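Local coordinates for RILP-like protein 2 (Mus musculus, PDB 4KP3) that takes part in cell shape and neuronal morphogenesis, promoting the formation and upkeep of dendritic spines, and in protein transport, including transport away from primary cilia, at residues I64-V67 and M68-L71. Sequence-based numbering, arbitrary orientation. Where two conformers were deposited one is given.
Sequences IVRV and MEML
Two successive turns of the long helix 55-100 of the RH1 domain meet here, linked on one flank by Arg66 and Glu69, three residues apart. Arg66 has two conformers; in the one described, Glu69 OE1 stands 3.5 Å from Arg66 NE, a long salt bridge made at the guanidinium edge, with the two flat groups only 12° apart. A water braces the pair, accepting from Arg66 NE at 3.0 Å and donating to Glu69 OE1 at 2.7 Å. Bends at chi2 (65°) and chi3 (54°) fold this arginine conformer so that NE faces the carboxylate. Its NH1 hydrogen-bonds to Leu25 O of the second subunit, and Glu69 OE2 to a polar side chain of another protein's chain. An alanine in place of Glu69 would probably leave that side chain without its mate, the water without its acceptor and Arg66 NE without its countercharge. The backbone keeps the helix's i to i+4 hydrogen bonds, Glu69 N to Val65 O at 2.8 Å among them. On the apolar side Ile64 CG2 lies alongside Met68 CG (4.2 Å). Val67 CG2 meets Met70 CE at 4.1 Å, and Ile64 and Val67 pack on their own counterparts in the second subunit, as in a dimeric helical bundle.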
loop_
_atom_site.group_PDB
_atom_site.type_symbol
_atom_site.label_atom_id
_atom_site.label_comp_id
_atom_site.label_asym_id
_atom_site.label_seq_id
_atom_site.Cartn_x
_atom_site.Cartn_y
_atom_site.Cartn_z
ATOM N N ILE E 64 -5.168 1.222 -0.303
ATOM C CA ILE E 64 -3.994 2.068 -0.097
ATOM C C ILE E 64 -4.343 3.557 -0.200
ATOM O O ILE E 64 -3.778 4.377 0.524
ATOM C CB ILE E 64 -2.856 1.699 -1.079
ATOM C CG1 ILE E 64 -2.365 0.279 -0.800
ATOM C CG2 ILE E 64 -1.690 2.674 -0.974
ATOM C CD1 ILE E 64 -1.436 -0.256 -1.863
ATOM N N VAL E 65 -5.277 3.909 -1.084
ATOM C CA VAL E 65 -5.755 5.289 -1.151
ATOM C C VAL E 65 -6.295 5.726 0.215
ATOM O O VAL E 65 -5.962 6.806 0.711
ATOM C CB VAL E 65 -6.845 5.489 -2.241
ATOM C CG1 VAL E 65 -7.529 6.838 -2.075
ATOM C CG2 VAL E 65 -6.249 5.366 -3.640
ATOM N N ARG E 66 -7.106 4.869 0.830
ATOM C CA ARG E 66 -7.685 5.160 2.140
ATOM C C ARG E 66 -6.600 5.339 3.205
ATOM O O ARG E 66 -6.666 6.257 4.021
ATOM C CB ARG E 66 -8.661 4.054 2.554
ATOM C CG ARG E 66 -9.337 4.273 3.903
ATOM C CD ARG E 66 -10.253 5.492 3.897
ATOM N NE ARG E 66 -11.237 5.441 2.817
ATOM C CZ ARG E 66 -12.402 4.805 2.892
ATOM N NH1 ARG E 66 -12.735 4.154 3.999
ATOM N NH2 ARG E 66 -13.232 4.814 1.857
ATOM N N VAL E 67 -5.602 4.459 3.195
ATOM C CA VAL E 67 -4.495 4.570 4.140
ATOM C C VAL E 67 -3.749 5.897 3.975
ATOM O O VAL E 67 -3.450 6.570 4.960
ATOM C CB VAL E 67 -3.512 3.374 4.018
ATOM C CG1 VAL E 67 -2.189 3.677 4.712
ATOM C CG2 VAL E 67 -4.136 2.110 4.599
ATOM N N MET E 68 -3.466 6.277 2.730
ATOM C CA MET E 68 -2.766 7.528 2.455
ATOM C C MET E 68 -3.616 8.739 2.844
ATOM O O MET E 68 -3.094 9.732 3.354
ATOM C CB MET E 68 -2.342 7.612 0.982
ATOM C CG MET E 68 -1.365 6.534 0.551
ATOM S SD MET E 68 0.156 6.570 1.515
ATOM C CE MET E 68 0.741 8.228 1.199
ATOM N N GLU E 69 -4.922 8.650 2.597
ATOM C CA GLU E 69 -5.872 9.668 3.050
ATOM C C GLU E 69 -5.795 9.886 4.564
ATOM O O GLU E 69 -5.772 11.028 5.040
ATOM C CB GLU E 69 -7.304 9.289 2.645
ATOM C CG GLU E 69 -7.635 9.551 1.179
ATOM C CD GLU E 69 -9.001 9.025 0.767
ATOM O OE1 GLU E 69 -9.554 8.158 1.472
ATOM O OE2 GLU E 69 -9.519 9.479 -0.274
ATOM N N MET E 70 -5.748 8.788 5.315
ATOM C CA MET E 70 -5.683 8.870 6.772
ATOM C C MET E 70 -4.355 9.465 7.197
ATOM O O MET E 70 -4.293 10.260 8.136
ATOM C CB MET E 70 -5.905 7.496 7.413
ATOM C CG MET E 70 -7.315 6.967 7.191
ATOM S SD MET E 70 -7.640 5.372 7.949
ATOM C CE MET E 70 -6.303 4.409 7.279
ATOM N N LEU E 71 -3.300 9.090 6.481
ATOM C CA LEU E 71 -1.973 9.639 6.718
ATOM C C LEU E 71 -1.957 11.142 6.455
ATOM O O LEU E 71 -1.436 11.905 7.267
ATOM C CB LEU E 71 -0.941 8.932 5.836
ATOM C CG LEU E 71 0.520 9.308 6.075
ATOM C CD1 LEU E 71 0.933 8.888 7.458
ATOM C CD2 LEU E 71 1.422 8.655 5.045
HETATM O O HOH W 1 -11.160 6.469 0.040
#